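Local coordinates for 3-HSA hydroxylase, oxygenase (Rhodococcus sp., PDB 2RFQ) that catalyses the FMNH2- and oxygen-dependent ortho-hydroxylation of the secosteroid phenol 3-HSA to the catechol 3,4-DHSA during cholesterol breakdown, at the interface of chains A and B and the interface of chains A and C. Residues are numbered along the deposited sequence; one frame, centred on the assembly and turned at random. Chains: chain A/B/C, 3-HSA hydroxylase, oxygenase.

Contact 1: the interface of chains A and B. Residues chain A 278, 282; chain B 374, 378.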
loop_
_atom_site.group_PDB
_atom_site.type_symbol
_atom_site.label_atom_id
_atom_site.label_comp_id
_atom_site.label_asym_id
_atom_site.label_seq_id
_atom_site.Cartn_x
_atom_site.Cartn_y
_atom_site.Cartn_z
ATOM N N PHE A 278 -11.588 -12.589 -4.663
ATOM C CA PHE A 278 -10.532 -11.590 -4.842
ATOM C C PHE A 278 -10.769 -10.698 -6.054
ATOM O O PHE A 278 -10.522 -9.493 -5.984
ATOM C CB PHE A 278 -9.162 -12.264 -4.877
ATOM C CG PHE A 278 -8.848 -13.001 -3.610
ATOM C CD1 PHE A 278 -8.444 -12.310 -2.468
ATOM C CD2 PHE A 278 -9.012 -14.389 -3.534
ATOM C CE1 PHE A 278 -8.177 -13.009 -1.264
ATOM C CE2 PHE A 278 -8.749 -15.082 -2.343
ATOM C CZ PHE A 278 -8.334 -14.389 -1.214
ATOM N N ARG A 282 -11.147 -6.586 -5.938
ATOM C CA ARG A 282 -10.382 -5.626 -6.753
ATOM C C ARG A 282 -11.324 -4.691 -7.487
ATOM O O ARG A 282 -11.038 -3.501 -7.605
ATOM C CB ARG A 282 -9.463 -6.340 -7.734
ATOM C CG ARG A 282 -8.452 -7.282 -7.056
ATOM C CD ARG A 282 -7.319 -6.550 -6.278
ATOM N NE ARG A 282 -7.606 -6.280 -4.865
ATOM C CZ ARG A 282 -7.501 -7.166 -3.873
ATOM N NH1 ARG A 282 -7.755 -6.788 -2.621
ATOM N NH2 ARG A 282 -7.168 -8.431 -4.122
ATOM N N GLU B 374 -2.783 -15.219 -4.375
ATOM C CA GLU B 374 -3.802 -15.730 -3.446
ATOM C C GLU B 374 -3.828 -17.251 -3.452
ATOM O O GLU B 374 -4.067 -17.876 -2.420
ATOM C CB GLU B 374 -5.183 -15.170 -3.772
ATOM C CG GLU B 374 -5.243 -13.692 -3.448
ATOM C CD GLU B 374 -4.853 -12.796 -4.622
ATOM O OE1 GLU B 374 -4.524 -13.282 -5.746
ATOM O OE2 GLU B 374 -4.883 -11.572 -4.392
ATOM N N VAL B 378 -3.552 -18.553 0.287
ATOM C CA VAL B 378 -4.656 -19.291 0.892
ATOM C C VAL B 378 -4.195 -20.686 1.321
ATOM O O VAL B 378 -4.509 -21.145 2.437
ATOM C CB VAL B 378 -5.886 -19.357 -0.030
ATOM C CG1 VAL B 378 -6.921 -20.281 0.550
ATOM C CG2 VAL B 378 -6.472 -17.933 -0.196
HETATM O O HOH W 1 -6.535 -10.038 -6.045
#
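B:Glu374 lays its aliphatic stem over one face of the A:Phe278 ring, joining helix 373-384 of one subunit to the start of helix 277-309 of the other. Both helices belong to the acyl-CoA dehydrogenase-like fold of the HpaH/HsaA monooxygenases, and the enzyme is a homotetramer. The two side chains run past each other in opposite directions. The methylene CG of B:Glu374 sits above the middle of the ring, 3.5 Å from its centroid, in a CH-pi contact; its nearest ring atom is CD1 of A:Phe278, at 3.6 Å. CB of B:Glu374 lies farther toward the CD2/CE2 side, 3.8 Å from CE2 of A:Phe278. A bend at chi2 (91°) turns the B:Glu374 carboxylate along the ring, toward A:Arg282, one turn farther along the chain A helix. The arginine answers with bends at chi2 and chi3, which bring its guanidinium back toward the phenylalanine. The guanidinium and carboxylate planes are 18° apart, yet the charged groups pair loosely, with A:Arg282 NH2 3.9 Å from B:Glu374 OE2. A water fills in the link: it takes a hydrogen bond from A:Arg282 NH2 at 2.6 Å, in the guanidinium plane, and lies 2.8 Å from the carboxylate oxygen OE2 of B:Glu374. At the far end of the ring, the CG2 methyl of B:Val378 approaches CZ of A:Phe278 at 4.1 Å, a marginal contact.

Contact 2: the interface of chains A and C. Residues chain A 288-289, 292, 332; chain C 292, 296, 328, 332.
A:Asp289 reaches from helix 277-309 into a pair of arginines, C:Arg328 and C:Arg332, both on helix 316-344 of the partner. This is helix-to-helix packing in the C-terminal helical region of the acyl-CoA dehydrogenase-like fold, within the homotetramer.

In the salt bridges, C:Arg328 takes the carboxylate side-on, in a two-pronged grip: NE bonds OD1 of A:Asp289 at 2.8 Å, almost straight (176° at H), while NH2 bonds OD2 of A:Asp289 at 2.9 Å. Both oxygens are met on their syn sides but out of the carboxylate plane, OD1 more so than OD2, as the two planes are turned appreciably against each other; A:Asp289 OD1 lies in the guanidinium plane. C:Arg332 comes end-on instead, and both its NH1 and NH2 converge on A:Asp289 OD1, each at 3.0 Å and each distinctly bent. Its plane stands 61° from the carboxylate; NH2 meets the oxygen from above the carboxylate plane, while NH1 comes nearly along the C-O axis. OD1 thus accepts from three nitrogens, which would probably favour a charged carboxylate.

Hydrogen bonds to uncharged acceptors extend the network. The C:Gln296 side-chain amide donates through NE2 to the backbone O of A:Ser288 at 2.9 Å, and its OE1 accepts from C:Arg332 NH1, so this residue both bonds chain A and probably steadies the C:Arg332 guanidinium. A:Ser288 turns its hydroxyl OG anti to its own backbone nitrogen, within 3.1 Å of C:Arg332 NH1, where it can accept another hydrogen bond.

Apolar groups flank the guanidinium faces. That of C:Arg332 lies between the CB methyl of A:Ala292 and CG of C:Arg328, both set toward its rim. In the symmetry-related arrangement, C:Ala292 CB sits over a face of the A:Arg332 guanidinium. The two Arg332 guanidinium groups stand nearly perpendicular, 87° apart, with NH2 of A:Arg332 3.8 Å from NH2 of C:Arg332.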
loop_
_atom_site.group_PDB
_atom_site.type_symbol
_atom_site.label_atom_id
_atom_site.label_comp_id
_atom_site.label_asym_id
_atom_site.label_seq_id
_atom_site.Cartn_x
_atom_site.Cartn_y
_atom_site.Cartn_z
ATOM N N SER A 288 -14.412 2.191 -6.222
ATOM C CA SER A 288 -14.554 3.184 -5.148
ATOM C C SER A 288 -13.503 4.266 -5.265
ATOM O O SER A 288 -13.787 5.446 -5.075
ATOM C CB SER A 288 -14.479 2.512 -3.780
ATOM O OG SER A 288 -14.587 3.486 -2.742
ATOM N N ASP A 289 -12.286 3.861 -5.576
ATOM C CA ASP A 289 -11.171 4.833 -5.641
ATOM C C ASP A 289 -11.271 5.752 -6.855
ATOM O O ASP A 289 -10.924 6.941 -6.770
ATOM C CB ASP A 289 -9.834 4.114 -5.584
ATOM C CG ASP A 289 -9.604 3.434 -4.242
ATOM O OD1 ASP A 289 -10.329 3.770 -3.262
ATOM O OD2 ASP A 289 -8.684 2.588 -4.160
ATOM N N ALA A 292 -13.867 8.232 -5.854
ATOM C CA ALA A 292 -13.309 9.220 -4.918
ATOM C C ALA A 292 -12.487 10.275 -5.673
ATOM O O ALA A 292 -12.585 11.483 -5.401
ATOM C CB ALA A 292 -12.452 8.534 -3.866
ATOM N N ARG A 332 -4.971 7.797 -7.715
ATOM C CA ARG A 332 -6.065 6.843 -7.471
ATOM C C ARG A 332 -6.492 6.160 -8.782
ATOM O O ARG A 332 -6.775 4.961 -8.818
ATOM C CB ARG A 332 -7.279 7.559 -6.874
ATOM C CG ARG A 332 -7.054 8.142 -5.462
ATOM C CD ARG A 332 -8.399 8.592 -4.877
ATOM N NE ARG A 332 -8.231 9.740 -3.977
ATOM C CZ ARG A 332 -7.927 9.664 -2.676
ATOM N NH1 ARG A 332 -7.817 10.778 -1.953
ATOM N NH2 ARG A 332 -7.690 8.487 -2.106
ATOM N N ALA C 292 -11.967 12.322 1.192
ATOM C CA ALA C 292 -12.569 11.355 0.266
ATOM C C ALA C 292 -13.574 10.459 0.985
ATOM O O ALA C 292 -14.677 10.220 0.479
ATOM C CB ALA C 292 -11.488 10.509 -0.399
ATOM N N GLN C 296 -17.689 10.454 0.052
ATOM C CA GLN C 296 -18.428 9.259 -0.376
ATOM C C GLN C 296 -19.479 8.863 0.654
ATOM O O GLN C 296 -20.633 8.575 0.286
ATOM C CB GLN C 296 -17.477 8.098 -0.629
ATOM C CG GLN C 296 -16.545 8.389 -1.809
ATOM C CD GLN C 296 -15.741 7.183 -2.202
ATOM O OE1 GLN C 296 -15.032 6.600 -1.374
ATOM N NE2 GLN C 296 -15.830 6.804 -3.475
ATOM N N ARG C 328 -15.150 1.318 3.037
ATOM C CA ARG C 328 -13.893 1.934 2.582
ATOM C C ARG C 328 -13.620 3.249 3.314
ATOM O O ARG C 328 -12.450 3.582 3.572
ATOM C CB ARG C 328 -13.896 2.155 1.070
ATOM C CG ARG C 328 -12.442 2.284 0.498
ATOM C CD ARG C 328 -12.382 1.753 -0.948
ATOM N NE ARG C 328 -11.028 1.757 -1.520
ATOM C CZ ARG C 328 -10.124 0.811 -1.284
ATOM N NH1 ARG C 328 -10.383 -0.202 -0.430
ATOM N NH2 ARG C 328 -8.942 0.871 -1.896
ATOM N N ARG C 332 -10.217 4.237 5.059
ATOM C CA ARG C 332 -9.451 5.455 4.746
ATOM C C ARG C 332 -9.189 6.263 6.030
ATOM O O ARG C 332 -8.093 6.806 6.248
ATOM C CB ARG C 332 -10.234 6.331 3.778
ATOM C CG ARG C 332 -10.464 5.726 2.405
ATOM C CD ARG C 332 -11.060 6.808 1.473
ATOM N NE ARG C 332 -11.900 6.223 0.419
ATOM C CZ ARG C 332 -11.461 5.757 -0.762
ATOM N NH1 ARG C 332 -12.339 5.244 -1.634
ATOM N NH2 ARG C 332 -10.153 5.765 -1.072
#

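About 20 Å separates the C-alpha centres of contact 1 and contact 2, and in chain A both draw on helix 277-309; contact 2 also takes in helix 316-344 of chain A. Contact 1 uses the first turns of the shared helix and contact 2 a stretch farther along, so one long helix faces two different neighbours. The partner elements differ: helix 373-384 of chain B in the first case, helices 277-309 and 316-344 of chain C in the second. Each interface is two-fold symmetric, and every subunit repeats both sets of contacts. Together they tie a subunit to two others, as fits the homotetramer, with contact 2 the more heavily charged patch.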